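Local coordinates for MarR Like Protein, TVG0766549 (Thermoplasma volcanium, PDB 3LFK) that is of uncertain function, reported as a mechanosensitive channel yet built like a MarR-type winged helix-turn-helix regulator, and so may bind DNA, at residues Phe78-Lys83 against Lys89-Ser94; Phe44-Gly49 against Val99-Arg104; Arg56-Thr61 against Asp65-Leu70. All coordinates share one frame; numbering follows the deposited sequence.

All three contacts belong to one winged helix-turn-helix domain. Interaction 1 pairs the two strands of the wing by backbone hydrogen bonds, interaction 2 sets the end of helix 36-47 against the long helix 94-116, and interaction 3 packs the two helices of the helix-turn-helix together. Each is part core and part surface. Leu-92 of interaction 1 rests on Leu-45 and Lys-46 of interaction 2, while Ile-90 meets Ile-57 and Leu-70 of interaction 3. Neither helix contact has a hydrogen bond across it: carbons meet, those of a lysine stem and an alanine in interaction 2 and of Ile-57, Pro-66 and Leu-70 in interaction 3, while the charged ends lie towards the surface, alike in interaction 2 and opposite in interaction 3.

Interaction 1 of 3, residues Phe78-Lys83 against Lys89-Ser94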
ATOM      1  N   PHE A  78       5.445   4.713   2.032  1.00 16.15           N
ATOM      2  CA  PHE A  78       5.003   3.313   1.920  1.00 16.43           C
ATOM      3  C   PHE A  78       5.751   2.446   0.920  1.00 16.92           C
ATOM      4  O   PHE A  78       5.638   1.205   0.948  1.00 16.60           O
ATOM      5  CB  PHE A  78       3.508   3.239   1.568  1.00 15.94           C
ATOM      6  CG  PHE A  78       2.582   3.866   2.592  1.00 14.71           C
ATOM      7  CD1 PHE A  78       2.987   4.073   3.918  1.00 16.93           C
ATOM      8  CD2 PHE A  78       1.286   4.242   2.227  1.00 15.81           C
ATOM      9  CE1 PHE A  78       2.096   4.649   4.845  1.00 16.26           C
ATOM     10  CE2 PHE A  78       0.400   4.813   3.137  1.00 15.96           C
ATOM     11  CZ  PHE A  78       0.806   5.021   4.469  1.00 17.52           C
ATOM     12  N   ALA A  79       6.526   3.079   0.048  1.00 15.12           N
ATOM     13  CA  ALA A  79       7.271   2.331  -0.943  1.00 17.35           C
ATOM     14  C   ALA A  79       8.525   3.087  -1.315  1.00 16.53           C
ATOM     15  O   ALA A  79       8.659   4.298  -1.069  1.00 18.18           O
ATOM     16  CB  ALA A  79       6.389   2.150  -2.191  1.00 18.74           C
ATOM     17  N   LEU A  80       9.458   2.362  -1.924  1.00 17.11           N
ATOM     18  CA  LEU A  80      10.661   3.030  -2.383  1.00 18.35           C
ATOM     19  C   LEU A  80      11.251   2.322  -3.577  1.00 21.87           C
ATOM     20  O   LEU A  80      10.800   1.231  -3.956  1.00 22.14           O
ATOM     21  CB  LEU A  80      11.691   3.180  -1.255  1.00 30.64           C
ATOM     22  CG  LEU A  80      12.048   1.982  -0.395  1.00 32.33           C
ATOM     23  CD1 LEU A  80      13.128   1.163  -1.086  1.00 40.95           C
ATOM     24  CD2 LEU A  80      12.562   2.481   0.952  1.00 36.46           C
ATOM     25  N   GLU A  81      12.215   2.988  -4.205  1.00 21.36           N
ATOM     26  CA  GLU A  81      12.905   2.431  -5.372  1.00 29.99           C
ATOM     27  C   GLU A  81      14.229   1.819  -4.979  1.00 42.66           C
ATOM     28  O   GLU A  81      15.034   2.436  -4.278  1.00 40.07           O
ATOM     29  CB  GLU A  81      13.244   3.492  -6.399  1.00 36.33           C
ATOM     30  CG  GLU A  81      12.153   4.411  -6.797  1.00 36.61           C
ATOM     31  CD  GLU A  81      12.708   5.543  -7.627  1.00 47.76           C
ATOM     32  OE1 GLU A  81      13.222   5.260  -8.728  1.00 39.50           O
ATOM     33  OE2 GLU A  81      12.645   6.707  -7.170  1.00 44.57           O
ATOM     34  N   ASP A  82      14.456   0.608  -5.463  1.00 48.33           N
ATOM     35  CA  ASP A  82      15.698  -0.112  -5.230  1.00 61.31           C
ATOM     36  C   ASP A  82      16.302  -0.275  -6.627  1.00 65.46           C
ATOM     37  O   ASP A  82      16.324  -1.378  -7.174  1.00 69.55           O
ATOM     38  CB  ASP A  82      15.386  -1.476  -4.604  1.00 67.52           C
ATOM     39  CG  ASP A  82      16.621  -2.334  -4.410  1.00 72.81           C
ATOM     40  OD1 ASP A  82      17.247  -2.734  -5.416  1.00 76.35           O
ATOM     41  OD2 ASP A  82      16.963  -2.613  -3.242  1.00 75.97           O
ATOM     42  N   LYS A  83      16.759   0.828  -7.218  1.00 69.85           N
ATOM     43  CA  LYS A  83      17.340   0.768  -8.558  1.00 72.75           C
ATOM     44  C   LYS A  83      18.614  -0.067  -8.566  1.00 74.82           C
ATOM     45  O   LYS A  83      19.516   0.133  -7.747  1.00 74.87           O
ATOM     46  CB  LYS A  83      17.649   2.165  -9.100  1.00 73.05           C
ATOM     47  CG  LYS A  83      18.201   2.124 -10.523  1.00 74.13           C
ATOM     48  CD  LYS A  83      18.574   3.496 -11.057  1.00 76.38           C
ATOM     49  CE  LYS A  83      19.133   3.386 -12.474  1.00 76.60           C
ATOM     50  NZ  LYS A  83      19.523   4.702 -13.054  1.00 78.27           N
ATOM     51  N   LYS A  89      13.666  -1.678  -9.251  1.00 37.77           N
ATOM     52  CA  LYS A  89      12.777  -2.559  -8.490  1.00 33.85           C
ATOM     53  C   LYS A  89      12.011  -1.704  -7.480  1.00 31.21           C
ATOM     54  O   LYS A  89      12.603  -0.852  -6.814  1.00 32.27           O
ATOM     55  CB  LYS A  89      13.611  -3.581  -7.721  1.00 40.49           C
ATOM     56  CG  LYS A  89      13.078  -5.000  -7.688  1.00 55.39           C
ATOM     57  CD  LYS A  89      13.363  -5.724  -8.999  1.00 55.06           C
ATOM     58  CE  LYS A  89      13.211  -7.234  -8.845  1.00 59.52           C
ATOM     59  NZ  LYS A  89      14.253  -7.813  -7.949  1.00 59.98           N
ATOM     60  N   ILE A  90      10.710  -1.931  -7.364  1.00 21.68           N
ATOM     61  CA  ILE A  90       9.885  -1.168  -6.415  1.00 19.85           C
ATOM     62  C   ILE A  90       9.590  -2.075  -5.220  1.00 19.72           C
ATOM     63  O   ILE A  90       9.174  -3.223  -5.394  1.00 21.76           O
ATOM     64  CB  ILE A  90       8.558  -0.724  -7.053  1.00 22.61           C
ATOM     65  CG1 ILE A  90       8.826   0.097  -8.318  1.00 24.53           C
ATOM     66  CG2 ILE A  90       7.714   0.025  -6.022  1.00 23.15           C
ATOM     67  CD1 ILE A  90       9.825   1.257  -8.137  1.00 25.34           C
ATOM     68  N   VAL A  91       9.817  -1.578  -3.999  1.00 18.28           N
ATOM     69  CA  VAL A  91       9.598  -2.390  -2.804  1.00 20.72           C
ATOM     70  C   VAL A  91       8.795  -1.643  -1.758  1.00 21.34           C
ATOM     71  O   VAL A  91       8.905  -0.409  -1.645  1.00 20.36           O
ATOM     72  CB  VAL A  91      10.938  -2.813  -2.123  1.00 26.49           C
ATOM     73  CG1 VAL A  91      11.923  -3.347  -3.163  1.00 33.99           C
ATOM     74  CG2 VAL A  91      11.532  -1.653  -1.404  1.00 32.75           C
ATOM     75  N   LEU A  92       7.956  -2.364  -1.022  1.00 20.49           N
ATOM     76  CA  LEU A  92       7.191  -1.729   0.040  1.00 17.47           C
ATOM     77  C   LEU A  92       8.122  -1.542   1.229  1.00 20.06           C
ATOM     78  O   LEU A  92       9.030  -2.350   1.461  1.00 20.68           O
ATOM     79  CB  LEU A  92       6.009  -2.608   0.499  1.00 18.56           C
ATOM     80  CG  LEU A  92       4.882  -2.808  -0.506  1.00 21.55           C
ATOM     81  CD1 LEU A  92       3.852  -3.745   0.068  1.00 23.88           C
ATOM     82  CD2 LEU A  92       4.235  -1.469  -0.852  1.00 24.47           C
ATOM     83  N   THR A  93       7.937  -0.448   1.952  1.00 18.38           N
ATOM     84  CA  THR A  93       8.711  -0.255   3.184  1.00 18.25           C
ATOM     85  C   THR A  93       7.977  -1.067   4.255  1.00 18.86           C
ATOM     86  O   THR A  93       6.877  -1.556   4.025  1.00 20.71           O
ATOM     87  CB  THR A  93       8.673   1.196   3.636  1.00 16.57           C
ATOM     88  OG1 THR A  93       7.305   1.578   3.816  1.00 19.61           O
ATOM     89  CG2 THR A  93       9.298   2.119   2.587  1.00 19.58           C
ATOM     90  N   SER A  94       8.565  -1.195   5.440  1.00 19.95           N
ATOM     91  CA  SER A  94       7.888  -1.921   6.505  1.00 19.99           C
ATOM     92  C   SER A  94       6.549  -1.251   6.821  1.00 22.57           C
ATOM     93  O   SER A  94       5.579  -1.934   7.142  1.00 22.51           O
ATOM     94  CB  SER A  94       8.752  -1.957   7.760  1.00 23.76           C
ATOM     95  OG  SER A  94       9.946  -2.667   7.497  1.00 28.66           O
TER
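The carbonyl oxygen of Phe-78 is approached by two groups of the partner strand's end: Thr-93 N donates to Phe-78 O at 3.0 Å, and the CA-H of Leu-92 points to the same oxygen, with CA 3.4 Å from it. The N-H of Thr-93 comes from well above the carbonyl plane, 57° out of it, where the two segments leave regular pairing. Thr-93 suits this junction because it is the N-cap of the next helix: its hydroxyl reaches back to the backbone of Gly-77 and forward to Gly-96 N, and its CG2 still lies 3.7 Å from Leu-80 CD2. Further along, Leu-80 and Val-91 form a hydrogen-bonded antiparallel pair. Leu-80 N gives to Val-91 O at 2.8 Å, and Val-91 N returns a bond to Leu-80 O at 3.0 Å, the second the straighter. This is the hairpin that forms the wing of the winged helix-turn-helix fold. Strand 87-92 is the middle strand of a three-stranded antiparallel sheet, bonded on its other edge to Ile-52 and Gly-50. Beyond the backbone, Leu-80 and Val-91 press together on the outer face, CD1 against CG2 at a tight 3.3 Å. Leu-80 holds CG between its backbone N and carbonyl carbon (chi1 49°), which swings the branch over the neighbouring strand. Beta-branched Val-91 favours the extended backbone and offers a methyl to meet it. Asp-82 N bonds Lys-89 O at 2.7 Å, but the return bond is weak. On the other face Ala-79 and Glu-81 stand beside Leu-92 and Ile-90. Ile-90 and Leu-92 are buried against Leu-70, Leu-42 and Leu-45 of the helices, as their bulk and lack of polarity suit, whereas exposed Glu-81 runs alongside Ile-90, its CG 4.1 Å from Ile-90 CD1.

Interaction 2 of 3, residues Phe44-Gly49 against Val99-Arg104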
ATOM      1  N   PHE A  44      -1.569  -4.188  -4.852  1.00 19.11           N
ATOM      2  CA  PHE A  44      -0.954  -4.910  -5.965  1.00 19.20           C
ATOM      3  C   PHE A  44       0.490  -5.228  -5.551  1.00 20.38           C
ATOM      4  O   PHE A  44       0.975  -6.341  -5.721  1.00 21.75           O
ATOM      5  CB  PHE A  44      -0.985  -4.041  -7.224  1.00 20.21           C
ATOM      6  CG  PHE A  44      -0.217  -4.614  -8.385  1.00 22.62           C
ATOM      7  CD1 PHE A  44      -0.826  -5.494  -9.277  1.00 25.01           C
ATOM      8  CD2 PHE A  44       1.118  -4.272  -8.584  1.00 20.93           C
ATOM      9  CE1 PHE A  44      -0.102  -6.021 -10.350  1.00 21.25           C
ATOM     10  CE2 PHE A  44       1.847  -4.790  -9.652  1.00 20.80           C
ATOM     11  CZ  PHE A  44       1.234  -5.669 -10.536  1.00 23.92           C
ATOM     12  N   LEU A  45       1.195  -4.252  -4.992  1.00 17.35           N
ATOM     13  CA  LEU A  45       2.561  -4.476  -4.571  1.00 16.55           C
ATOM     14  C   LEU A  45       2.633  -5.543  -3.475  1.00 18.03           C
ATOM     15  O   LEU A  45       3.529  -6.391  -3.486  1.00 20.93           O
ATOM     16  CB  LEU A  45       3.185  -3.152  -4.072  1.00 18.45           C
ATOM     17  CG  LEU A  45       3.339  -2.091  -5.179  1.00 20.24           C
ATOM     18  CD1 LEU A  45       3.712  -0.730  -4.545  1.00 20.42           C
ATOM     19  CD2 LEU A  45       4.426  -2.506  -6.159  1.00 23.83           C
ATOM     20  N   LYS A  46       1.695  -5.500  -2.532  1.00 18.41           N
ATOM     21  CA  LYS A  46       1.665  -6.451  -1.434  1.00 18.57           C
ATOM     22  C   LYS A  46       1.406  -7.855  -1.969  1.00 21.27           C
ATOM     23  O   LYS A  46       2.043  -8.810  -1.524  1.00 26.32           O
ATOM     24  CB  LYS A  46       0.563  -6.071  -0.434  1.00 21.09           C
ATOM     25  CG  LYS A  46       0.560  -6.920   0.832  1.00 23.09           C
ATOM     26  CD  LYS A  46       1.840  -6.661   1.634  1.00 26.38           C
ATOM     27  CE  LYS A  46       1.849  -7.392   2.986  1.00 43.23           C
ATOM     28  NZ  LYS A  46       2.046  -8.868   2.837  1.00 41.91           N
ATOM     29  N   THR A  47       0.500  -7.952  -2.936  1.00 20.34           N
ATOM     30  CA  THR A  47       0.125  -9.244  -3.542  1.00 23.26           C
ATOM     31  C   THR A  47       1.290  -9.891  -4.285  1.00 29.32           C
ATOM     32  O   THR A  47       1.364 -11.120  -4.389  1.00 31.61           O
ATOM     33  CB  THR A  47      -1.050  -9.055  -4.521  1.00 27.76           C
ATOM     34  OG1 THR A  47      -2.235  -8.770  -3.777  1.00 38.42           O
ATOM     35  CG2 THR A  47      -1.259 -10.312  -5.370  1.00 35.19           C
ATOM     36  N   HIS A  48       2.187  -9.074  -4.819  1.00 23.68           N
ATOM     37  CA  HIS A  48       3.353  -9.574  -5.530  1.00 25.77           C
ATOM     38  C   HIS A  48       4.621  -9.532  -4.677  1.00 30.03           C
ATOM     39  O   HIS A  48       5.677  -9.090  -5.117  1.00 40.83           O
ATOM     40  CB  HIS A  48       3.513  -8.803  -6.840  1.00 25.73           C
ATOM     41  CG  HIS A  48       2.356  -8.995  -7.767  1.00 29.66           C
ATOM     42  ND1 HIS A  48       2.212 -10.121  -8.549  1.00 35.46           N
ATOM     43  CD2 HIS A  48       1.217  -8.278  -7.932  1.00 32.63           C
ATOM     44  CE1 HIS A  48       1.039 -10.089  -9.152  1.00 27.96           C
ATOM     45  NE2 HIS A  48       0.413  -8.983  -8.795  1.00 40.06           N
ATOM     46  N   GLY A  49       4.486  -9.987  -3.434  1.00 33.86           N
ATOM     47  CA  GLY A  49       5.612 -10.069  -2.518  1.00 31.25           C
ATOM     48  C   GLY A  49       6.227  -8.805  -1.955  1.00 35.68           C
ATOM     49  O   GLY A  49       7.279  -8.868  -1.317  1.00 34.99           O
ATOM     50  N   VAL A  99       0.498  -1.126   6.446  1.00 16.84           N
ATOM     51  CA  VAL A  99      -0.745  -0.524   6.012  1.00 15.40           C
ATOM     52  C   VAL A  99      -1.465  -1.434   5.029  1.00 17.04           C
ATOM     53  O   VAL A  99      -2.683  -1.584   5.102  1.00 18.51           O
ATOM     54  CB  VAL A  99      -0.444   0.867   5.397  1.00 20.27           C
ATOM     55  CG1 VAL A  99      -1.651   1.404   4.679  1.00 21.12           C
ATOM     56  CG2 VAL A  99      -0.028   1.826   6.526  1.00 21.67           C
ATOM     57  N   ALA A 100      -0.710  -2.034   4.115  1.00 17.61           N
ATOM     58  CA  ALA A 100      -1.295  -2.923   3.105  1.00 19.43           C
ATOM     59  C   ALA A 100      -1.945  -4.112   3.799  1.00 20.56           C
ATOM     60  O   ALA A 100      -3.052  -4.502   3.441  1.00 19.69           O
ATOM     61  CB  ALA A 100      -0.201  -3.407   2.133  1.00 16.90           C
ATOM     62  N   GLN A 101      -1.268  -4.667   4.794  1.00 19.52           N
ATOM     63  CA  GLN A 101      -1.827  -5.819   5.511  1.00 22.24           C
ATOM     64  C   GLN A 101      -3.077  -5.428   6.321  1.00 24.17           C
ATOM     65  O   GLN A 101      -4.059  -6.181   6.363  1.00 21.46           O
ATOM     66  CB  GLN A 101      -0.774  -6.426   6.430  1.00 22.88           C
ATOM     67  CG  GLN A 101      -1.109  -7.870   6.895  1.00 35.02           C
ATOM     68  CD  GLN A 101      -1.255  -8.863   5.740  1.00 34.79           C
ATOM     69  OE1 GLN A 101      -1.075  -8.518   4.570  1.00 41.29           O
ATOM     70  NE2 GLN A 101      -1.584 -10.109   6.072  1.00 45.78           N
ATOM     71  N   ALA A 102      -3.062  -4.251   6.953  1.00 21.08           N
ATOM     72  CA  ALA A 102      -4.212  -3.795   7.732  1.00 20.09           C
ATOM     73  C   ALA A 102      -5.437  -3.661   6.845  1.00 20.95           C
ATOM     74  O   ALA A 102      -6.553  -4.050   7.228  1.00 22.22           O
ATOM     75  CB  ALA A 102      -3.898  -2.466   8.406  1.00 20.05           C
ATOM     76  N   ILE A 103      -5.238  -3.114   5.648  1.00 19.24           N
ATOM     77  CA  ILE A 103      -6.326  -2.939   4.705  1.00 15.73           C
ATOM     78  C   ILE A 103      -6.796  -4.305   4.198  1.00 21.45           C
ATOM     79  O   ILE A 103      -8.008  -4.538   4.089  1.00 20.50           O
ATOM     80  CB  ILE A 103      -5.871  -2.046   3.510  1.00 21.69           C
ATOM     81  CG1 ILE A 103      -5.678  -0.604   4.014  1.00 20.11           C
ATOM     82  CG2 ILE A 103      -6.910  -2.082   2.363  1.00 21.58           C
ATOM     83  CD1 ILE A 103      -5.020   0.350   2.974  1.00 17.47           C
ATOM     84  N   ARG A 104      -5.849  -5.194   3.895  1.00 22.00           N
ATOM     85  CA  ARG A 104      -6.211  -6.533   3.400  1.00 22.32           C
ATOM     86  C   ARG A 104      -7.048  -7.269   4.435  1.00 24.70           C
ATOM     87  O   ARG A 104      -8.051  -7.890   4.096  1.00 24.59           O
ATOM     88  CB  ARG A 104      -4.964  -7.363   3.114  1.00 22.59           C
ATOM     89  CG  ARG A 104      -4.248  -7.014   1.832  1.00 30.64           C
ATOM     90  CD  ARG A 104      -3.101  -7.994   1.604  1.00 39.35           C
ATOM     91  NE  ARG A 104      -3.585  -9.351   1.337  1.00 51.40           N
ATOM     92  CZ  ARG A 104      -2.817 -10.437   1.314  1.00 58.07           C
ATOM     93  NH1 ARG A 104      -1.515 -10.345   1.550  1.00 61.83           N
ATOM     94  NH2 ARG A 104      -3.350 -11.621   1.038  1.00 59.15           N
TER
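Two positive charges sit close together here: Lys-46 NZ lies 4.1 Å from Arg-104 NH1, at the edge of the guanidinium and near its plane, and no hydrogen bond joins segments 44-49 and 99-104. The crowding of like charge is probably eased in part by the amide oxygen of Gln-101, OE1, which is 3.6 Å from Lys-46 NZ, turning its negative side to the ammonium without making a hydrogen bond. The contact itself is made chiefly by the aliphatic stem of the lysine. CG is anti to the backbone N (chi1 -173°); the turn at chi2 keeps CD over the Ala-100 methyl along with CB and CG, and the turn at chi4 sets where NZ lies, beside Gln-101 and Arg-104. Lys-46 CB lies 3.8 Å from Ala-100 CB, and CG and CD are about as near. Alanine suits that spot, since its single methyl lets the helices approach until the nearest CA atoms, those of Lys-46 and Ala-100, are 6.5 Å apart. Arg-104, one turn on, crosses the lysine at about a right angle, with its CD 3.9 Å from Lys-46 CG. Long chains with charged ends fit this rim, because their methylenes pack while the ends reach towards the surface. The first helix stops just past the contact. Gly-49, at positive phi, where glycine is favoured, is the C-prime residue of a Schellman motif, with Gly-50 N turned to Leu-45 O and Gly-49 N, weakly, to Lys-46 O. Towards helix 54-60, His-48 CD2 lies over the centre of the Phe-44 ring, 3.5 Å above its plane. Helix 36-47 thus packs against the long helix 94-116 that follows the wing, a pairing consistent with the MarR-like winged helix-turn-helix fold.

Interaction 3 of 3, residues Arg56-Thr61 against Asp65-Leu70; sequences RIKNET and DPESVL
Pro-66, just after the N-cap residue Asp-65, turns its ring towards the preceding helix: its CB lies 3.9 Å from Ile-57 CG2, the two side chains sliding past each other in opposite directions, and its CG is 4.1 Å from Thr-61 OG1. Proline suits a helix's first turn, where its missing N-H costs no bond. Thr-61 is itself tied back, its hydroxyl giving to Ile-57 O at 3.2 Å. Glu-67 comes next, running extended from CG to meet the equally extended Lys-58. The two cross at the surface in a salt bridge, NZ to OE2, though OE2 is too close to a neighbouring carbon and its place is doubtful. Ser-68 N is then capped by Asp-65 OD1, met from above the carboxylate plane. Leu-70, itself buried, meets Ile-57, CD2 lying 4.3 Å from Ile-57 CD1; both also rest on Ile-90 of the wing. Helices 54-60 and 66-76 thus form the helix-turn-helix, their short segments inclined at 122°; the second is probably the recognition helix. With no hydrogen bond between the two segments, the angle probably depends chiefly on the fit of Ile-57, Pro-66 and Leu-70.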
ATOM      1  N   ARG A  56       6.545  -4.081 -14.583  1.00 22.36           N
ATOM      2  CA  ARG A  56       5.332  -4.852 -14.319  1.00 21.37           C
ATOM      3  C   ARG A  56       4.222  -3.930 -13.818  1.00 25.16           C
ATOM      4  O   ARG A  56       3.043  -4.136 -14.111  1.00 26.42           O
ATOM      5  CB  ARG A  56       5.592  -5.969 -13.301  1.00 21.55           C
ATOM      6  CG  ARG A  56       6.549  -7.047 -13.821  1.00 23.56           C
ATOM      7  CD  ARG A  56       6.538  -8.303 -12.946  1.00 25.60           C
ATOM      8  NE  ARG A  56       5.197  -8.860 -12.827  1.00 23.44           N
ATOM      9  CZ  ARG A  56       4.852  -9.802 -11.954  1.00 22.99           C
ATOM     10  NH1 ARG A  56       5.757 -10.304 -11.123  1.00 24.73           N
ATOM     11  NH2 ARG A  56       3.595 -10.215 -11.881  1.00 26.76           N
ATOM     12  N   ILE A  57       4.600  -2.903 -13.058  1.00 23.95           N
ATOM     13  CA  ILE A  57       3.611  -1.960 -12.557  1.00 24.28           C
ATOM     14  C   ILE A  57       2.957  -1.227 -13.725  1.00 31.55           C
ATOM     15  O   ILE A  57       1.753  -1.016 -13.736  1.00 31.40           O
ATOM     16  CB  ILE A  57       4.275  -0.970 -11.584  1.00 28.34           C
ATOM     17  CG1 ILE A  57       4.629  -1.721 -10.306  1.00 24.05           C
ATOM     18  CG2 ILE A  57       3.347   0.221 -11.292  1.00 31.34           C
ATOM     19  CD1 ILE A  57       5.535  -0.947  -9.386  1.00 27.69           C
ATOM     20  N   LYS A  58       3.751  -0.879 -14.730  1.00 28.80           N
ATOM     21  CA  LYS A  58       3.223  -0.180 -15.892  1.00 31.49           C
ATOM     22  C   LYS A  58       2.294  -1.046 -16.706  1.00 34.10           C
ATOM     23  O   LYS A  58       1.260  -0.587 -17.190  1.00 35.86           O
ATOM     24  CB  LYS A  58       4.361   0.282 -16.790  1.00 31.19           C
ATOM     25  CG  LYS A  58       5.233   1.337 -16.192  1.00 42.89           C
ATOM     26  CD  LYS A  58       6.170   1.860 -17.255  1.00 53.29           C
ATOM     27  CE  LYS A  58       7.012   2.994 -16.734  1.00 59.82           C
ATOM     28  NZ  LYS A  58       7.798   3.620 -17.833  1.00 65.83           N
ATOM     29  N   ASN A  59       2.667  -2.308 -16.851  1.00 27.36           N
ATOM     30  CA  ASN A  59       1.894  -3.238 -17.661  1.00 33.46           C
ATOM     31  C   ASN A  59       0.664  -3.853 -17.023  1.00 34.63           C
ATOM     32  O   ASN A  59      -0.364  -4.031 -17.682  1.00 39.04           O
ATOM     33  CB  ASN A  59       2.778  -4.420 -18.124  1.00 30.56           C
ATOM     34  CG  ASN A  59       3.975  -3.997 -18.968  1.00 33.82           C
ATOM     35  OD1 ASN A  59       4.025  -2.894 -19.514  1.00 35.98           O
ATOM     36  ND2 ASN A  59       4.950  -4.901 -19.090  1.00 33.82           N
ATOM     37  N   GLU A  60       0.758  -4.142 -15.732  1.00 26.68           N
ATOM     38  CA  GLU A  60      -0.271  -4.913 -15.066  1.00 23.76           C
ATOM     39  C   GLU A  60      -1.321  -4.333 -14.125  1.00 24.85           C
ATOM     40  O   GLU A  60      -2.236  -5.051 -13.723  1.00 28.67           O
ATOM     41  CB  GLU A  60       0.448  -6.043 -14.333  1.00 22.71           C
ATOM     42  CG  GLU A  60       1.399  -6.856 -15.211  1.00 26.91           C
ATOM     43  CD  GLU A  60       2.290  -7.792 -14.414  1.00 22.47           C
ATOM     44  OE1 GLU A  60       1.833  -8.338 -13.388  1.00 25.81           O
ATOM     45  OE2 GLU A  60       3.451  -7.998 -14.825  1.00 27.16           O
ATOM     46  N   THR A  61      -1.221  -3.061 -13.764  1.00 26.19           N
ATOM     47  CA  THR A  61      -2.176  -2.524 -12.797  1.00 26.58           C
ATOM     48  C   THR A  61      -3.472  -1.932 -13.308  1.00 31.64           C
ATOM     49  O   THR A  61      -4.414  -1.766 -12.536  1.00 37.97           O
ATOM     50  CB  THR A  61      -1.550  -1.448 -11.976  1.00 27.03           C
ATOM     51  OG1 THR A  61      -1.262  -0.349 -12.848  1.00 27.06           O
ATOM     52  CG2 THR A  61      -0.279  -1.960 -11.307  1.00 25.88           C
ATOM     53  N   ASP A  65      -1.801   6.354 -15.114  1.00 27.59           N
ATOM     54  CA  ASP A  65      -0.531   6.969 -14.813  1.00 23.22           C
ATOM     55  C   ASP A  65       0.014   6.291 -13.558  1.00 26.14           C
ATOM     56  O   ASP A  65       0.008   6.874 -12.476  1.00 22.34           O
ATOM     57  CB  ASP A  65      -0.720   8.478 -14.583  1.00 25.24           C
ATOM     58  CG  ASP A  65       0.604   9.251 -14.532  1.00 24.91           C
ATOM     59  OD1 ASP A  65       1.686   8.630 -14.470  1.00 27.51           O
ATOM     60  OD2 ASP A  65       0.574  10.504 -14.529  1.00 24.97           O
ATOM     61  N   PRO A  66       0.483   5.041 -13.698  1.00 23.62           N
ATOM     62  CA  PRO A  66       1.037   4.251 -12.588  1.00 23.93           C
ATOM     63  C   PRO A  66       2.156   4.969 -11.859  1.00 23.56           C
ATOM     64  O   PRO A  66       2.259   4.903 -10.619  1.00 21.93           O
ATOM     65  CB  PRO A  66       1.561   2.992 -13.281  1.00 30.15           C
ATOM     66  CG  PRO A  66       0.734   2.889 -14.506  1.00 37.41           C
ATOM     67  CD  PRO A  66       0.615   4.303 -14.970  1.00 30.16           C
ATOM     68  N   GLU A  67       3.024   5.623 -12.617  1.00 25.23           N
ATOM     69  CA  GLU A  67       4.141   6.323 -11.996  1.00 24.53           C
ATOM     70  C   GLU A  67       3.702   7.427 -11.059  1.00 19.30           C
ATOM     71  O   GLU A  67       4.331   7.648 -10.027  1.00 21.46           O
ATOM     72  CB  GLU A  67       5.105   6.884 -13.045  1.00 31.05           C
ATOM     73  CG  GLU A  67       5.658   5.793 -13.943  1.00 37.65           C
ATOM     74  CD  GLU A  67       6.742   6.279 -14.870  1.00 47.24           C
ATOM     75  OE1 GLU A  67       7.003   7.504 -14.914  1.00 47.83           O
ATOM     76  OE2 GLU A  67       7.331   5.425 -15.558  1.00 49.89           O
ATOM     77  N   SER A  68       2.636   8.140 -11.405  1.00 20.78           N
ATOM     78  CA  SER A  68       2.161   9.209 -10.532  1.00 20.23           C
ATOM     79  C   SER A  68       1.600   8.609  -9.247  1.00 17.75           C
ATOM     80  O   SER A  68       1.823   9.139  -8.147  1.00 18.29           O
ATOM     81  CB  SER A  68       1.054  10.019 -11.218  1.00 19.49           C
ATOM     82  OG  SER A  68       0.534  11.011 -10.345  1.00 29.19           O
ATOM     83  N   VAL A  69       0.855   7.518  -9.386  1.00 17.95           N
ATOM     84  CA  VAL A  69       0.279   6.867  -8.207  1.00 16.37           C
ATOM     85  C   VAL A  69       1.418   6.350  -7.305  1.00 16.40           C
ATOM     86  O   VAL A  69       1.398   6.534  -6.074  1.00 17.56           O
ATOM     87  CB  VAL A  69      -0.636   5.683  -8.608  1.00 16.99           C
ATOM     88  CG1 VAL A  69      -1.303   5.100  -7.361  1.00 17.43           C
ATOM     89  CG2 VAL A  69      -1.731   6.154  -9.562  1.00 19.85           C
ATOM     90  N   LEU A  70       2.408   5.719  -7.920  1.00 16.42           N
ATOM     91  CA  LEU A  70       3.556   5.188  -7.175  1.00 16.20           C
ATOM     92  C   LEU A  70       4.307   6.317  -6.457  1.00 17.59           C
ATOM     93  O   LEU A  70       4.703   6.137  -5.306  1.00 15.96           O
ATOM     94  CB  LEU A  70       4.512   4.457  -8.127  1.00 18.09           C
ATOM     95  CG  LEU A  70       5.786   3.885  -7.483  1.00 18.95           C
ATOM     96  CD1 LEU A  70       5.455   2.922  -6.335  1.00 23.15           C
ATOM     97  CD2 LEU A  70       6.607   3.162  -8.567  1.00 22.27           C
TER